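Local coordinates for protein pectate lyase (Bacillus subtilis, PDB 5AMV) that cleaves polygalacturonate by calcium-dependent elimination, releasing oligosaccharides with unsaturated galacturonosyl groups at their non-reducing ends, at residues Y242-K247 and Y273-Q278. Residues are numbered along the deposited sequence; the frame is centred on the assembly and turned at random.
Sequences YHDHDK and YKNIVQ. With ADA (alpha-D-galactopyranuronic acid), chain B.
Gln-278 NE2 bonds to Asp-246 OD1 at 2.8 Å, almost straight and within the amide plane, reaching the syn side of the carboxylate; the same nitrogen donates to O6B of the bound galacturonate at 2.9 Å. The two segments are successive rungs of the right-handed parallel beta-helix of polysaccharide lyase family 1, and this end of the pair borders the substrate cleft. A chi1 of 63° sets Gln-278 CG between backbone N and carbonyl carbon, and chi2 of -176° extends the chain to CD. Asp-246 OD2 forms a salt bridge with Lys-218, and the carboxylate probably helps to position the amide that meets the sugar.

Backbone bonds of the parallel ladder join the two chains: Lys-274 N to Tyr-242 O, Asp-244 N to Lys-274 O, His-245 N to Asn-275 O and, beyond the corner, Val-277 N to His-245 O. Both chains turn in step at Asp-244 and Asn-275, whose side chains lie side by side. Asn-275 ND2 gives Asp-244 OD1 a weak bond of 3.3 Å, and a water that donates to Asp-244 OD2 accepts from Asn-275 ND2. Asp-244 OD2 also receives His-243 ND1 at 2.7 Å, on its anti side.

Inside the coil, Ile-276 CD1 packs 3.8 Å from His-245 CB; the ring of His-245 uses ND1 to bond to Asp-203 OD1. The rings of Tyr-242 and Tyr-273 lie in a row between those of Phe-201 and Tyr-295; their planes are parallel but so far slid apart that they barely overlap, with centroids 4.8 Å apart. Tyr-242 OH bonds to Thr-226 and weakly to a water, which lies in the Tyr-273 ring plane, 2.7 Å from Tyr-273 OH.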
loop_
_atom_site.group_PDB
_atom_site.type_symbol
_atom_site.label_atom_id
_atom_site.label_comp_id
_atom_site.label_asym_id
_atom_site.label_seq_id
_atom_site.Cartn_x
_atom_site.Cartn_y
_atom_site.Cartn_z
ATOM N N TYR A 242 6.360 -6.316 3.270
ATOM C CA TYR A 242 6.034 -6.094 1.868
ATOM C C TYR A 242 7.049 -6.856 1.035
ATOM O O TYR A 242 8.276 -6.685 1.218
ATOM C CB TYR A 242 6.213 -4.609 1.579
ATOM C CG TYR A 242 5.337 -3.657 2.382
ATOM C CD1 TYR A 242 5.762 -3.120 3.596
ATOM C CD2 TYR A 242 4.092 -3.262 1.883
ATOM C CE1 TYR A 242 4.947 -2.215 4.306
ATOM C CE2 TYR A 242 3.304 -2.313 2.563
ATOM C CZ TYR A 242 3.738 -1.825 3.746
ATOM O OH TYR A 242 3.044 -0.894 4.479
ATOM N N HIS A 243 6.588 -7.698 0.107
ATOM C CA HIS A 243 7.551 -8.443 -0.709
ATOM C C HIS A 243 7.080 -8.774 -2.109
ATOM O O HIS A 243 5.887 -8.982 -2.317
ATOM C CB HIS A 243 8.201 -9.639 -0.007
ATOM C CG HIS A 243 7.274 -10.770 0.289
ATOM N ND1 HIS A 243 7.112 -11.830 -0.578
ATOM C CD2 HIS A 243 6.535 -11.067 1.384
ATOM C CE1 HIS A 243 6.270 -12.707 -0.058
ATOM N NE2 HIS A 243 5.919 -12.278 1.143
ATOM N N ASP A 244 8.028 -8.765 -3.044
ATOM C CA ASP A 244 7.790 -9.230 -4.442
ATOM C C ASP A 244 6.625 -8.443 -5.045
ATOM O O ASP A 244 5.529 -8.972 -5.315
ATOM C CB ASP A 244 7.557 -10.755 -4.449
ATOM C CG ASP A 244 8.751 -11.480 -3.920
ATOM O OD1 ASP A 244 9.837 -11.412 -4.541
ATOM O OD2 ASP A 244 8.641 -12.038 -2.820
ATOM N N HIS A 245 6.873 -7.140 -5.233
ATOM C CA HIS A 245 5.847 -6.225 -5.721
ATOM C C HIS A 245 6.561 -4.972 -6.270
ATOM O O HIS A 245 7.690 -4.669 -5.847
ATOM C CB HIS A 245 4.876 -5.878 -4.557
ATOM C CG HIS A 245 3.797 -4.912 -4.947
ATOM N ND1 HIS A 245 2.559 -5.308 -5.418
ATOM C CD2 HIS A 245 3.800 -3.560 -5.000
ATOM C CE1 HIS A 245 1.842 -4.244 -5.723
ATOM N NE2 HIS A 245 2.566 -3.167 -5.483
ATOM N N ASP A 246 5.951 -4.285 -7.234
ATOM C CA ASP A 246 6.583 -3.120 -7.843
ATOM C C ASP A 246 6.399 -1.850 -6.998
ATOM O O ASP A 246 7.304 -1.483 -6.264
ATOM C CB ASP A 246 6.069 -3.035 -9.299
ATOM C CG ASP A 246 6.701 -1.896 -10.106
ATOM O OD1 ASP A 246 7.448 -1.074 -9.581
ATOM O OD2 ASP A 246 6.325 -1.812 -11.296
ATOM N N LYS A 247 5.211 -1.229 -7.030
ATOM C CA LYS A 247 4.967 0.048 -6.323
ATOM C C LYS A 247 4.312 -0.165 -4.966
ATOM O O LYS A 247 3.118 -0.478 -4.866
ATOM C CB LYS A 247 4.082 0.908 -7.204
ATOM C CG LYS A 247 4.830 1.304 -8.511
ATOM C CD LYS A 247 3.973 2.146 -9.453
ATOM C CE LYS A 247 3.177 1.332 -10.425
ATOM N NZ LYS A 247 2.976 2.168 -11.682
ATOM N N TYR A 273 10.857 -4.611 3.586
ATOM C CA TYR A 273 10.581 -4.481 2.136
ATOM C C TYR A 273 11.600 -5.341 1.427
ATOM O O TYR A 273 12.782 -5.002 1.391
ATOM C CB TYR A 273 10.714 -3.017 1.654
ATOM C CG TYR A 273 9.822 -2.021 2.403
ATOM C CD1 TYR A 273 10.220 -1.469 3.618
ATOM C CD2 TYR A 273 8.581 -1.627 1.872
ATOM C CE1 TYR A 273 9.413 -0.563 4.303
ATOM C CE2 TYR A 273 7.796 -0.686 2.519
ATOM C CZ TYR A 273 8.196 -0.199 3.747
ATOM O OH TYR A 273 7.434 0.691 4.454
ATOM N N LYS A 274 11.148 -6.456 0.859
ATOM C CA LYS A 274 12.060 -7.393 0.202
ATOM C C LYS A 274 11.619 -7.577 -1.254
ATOM O O LYS A 274 10.460 -7.873 -1.543
ATOM C CB LYS A 274 12.034 -8.732 0.903
ATOM C CG LYS A 274 12.970 -9.760 0.173
ATOM C CD LYS A 274 13.165 -11.000 0.996
ATOM C CE LYS A 274 14.062 -11.945 0.243
ATOM N NZ LYS A 274 14.451 -13.190 0.993
ATOM N N ASN A 275 12.524 -7.314 -2.185
ATOM C CA ASN A 275 12.145 -7.371 -3.607
ATOM C C ASN A 275 10.915 -6.499 -3.900
ATOM O O ASN A 275 9.955 -6.912 -4.552
ATOM C CB ASN A 275 11.972 -8.819 -4.097
ATOM C CG ASN A 275 13.192 -9.643 -3.873
ATOM O OD1 ASN A 275 14.312 -9.168 -4.045
ATOM N ND2 ASN A 275 12.990 -10.926 -3.593
ATOM N N ILE A 276 11.037 -5.253 -3.430
ATOM C CA ILE A 276 10.132 -4.186 -3.750
ATOM C C ILE A 276 10.888 -3.243 -4.682
ATOM O O ILE A 276 12.062 -2.914 -4.462
ATOM C CB ILE A 276 9.734 -3.448 -2.461
ATOM C CG1 ILE A 276 8.924 -4.374 -1.504
ATOM C CG2 ILE A 276 8.892 -2.160 -2.779
ATOM C CD1 ILE A 276 7.593 -4.892 -2.163
ATOM N N VAL A 277 10.250 -2.869 -5.788
ATOM C CA VAL A 277 10.928 -2.055 -6.798
ATOM C C VAL A 277 11.054 -0.605 -6.338
ATOM O O VAL A 277 12.147 -0.024 -6.431
ATOM C CB VAL A 277 10.233 -2.100 -8.208
ATOM C CG1 VAL A 277 10.924 -1.178 -9.159
ATOM C CG2 VAL A 277 10.243 -3.515 -8.760
ATOM N N GLN A 278 9.937 -0.005 -5.955
ATOM C CA GLN A 278 9.929 1.439 -5.746
ATOM C C GLN A 278 8.790 1.880 -4.838
ATOM O O GLN A 278 7.938 1.082 -4.446
ATOM C CB GLN A 278 9.811 2.118 -7.118
ATOM C CG GLN A 278 8.501 1.783 -7.847
ATOM C CD GLN A 278 8.457 2.392 -9.233
ATOM O OE1 GLN A 278 8.780 3.576 -9.397
ATOM N NE2 GLN A 278 8.035 1.614 -10.231
HETATM C C1 ADA B . 10.826 5.754 -14.831
HETATM C C2 ADA B . 10.477 6.872 -13.846
HETATM C C3 ADA B . 10.112 6.261 -12.479
HETATM C C4 ADA B . 8.954 5.273 -12.631
HETATM C C5 ADA B . 9.344 4.227 -13.697
HETATM C C6 ADA B . 8.288 3.175 -13.921
HETATM O O2 ADA B . 11.570 7.803 -13.732
HETATM O O3 ADA B . 9.834 7.294 -11.527
HETATM O O4 ADA B . 7.761 5.992 -12.985
HETATM O O5 ADA B . 9.710 4.858 -14.954
HETATM O O6B ADA B . 7.743 2.582 -12.936
HETATM O O6A ADA B . 8.004 2.928 -15.125
HETATM O O HOH W 1 4.887 1.345 3.718
HETATM O O HOH W 2 10.980 -12.781 -1.927
#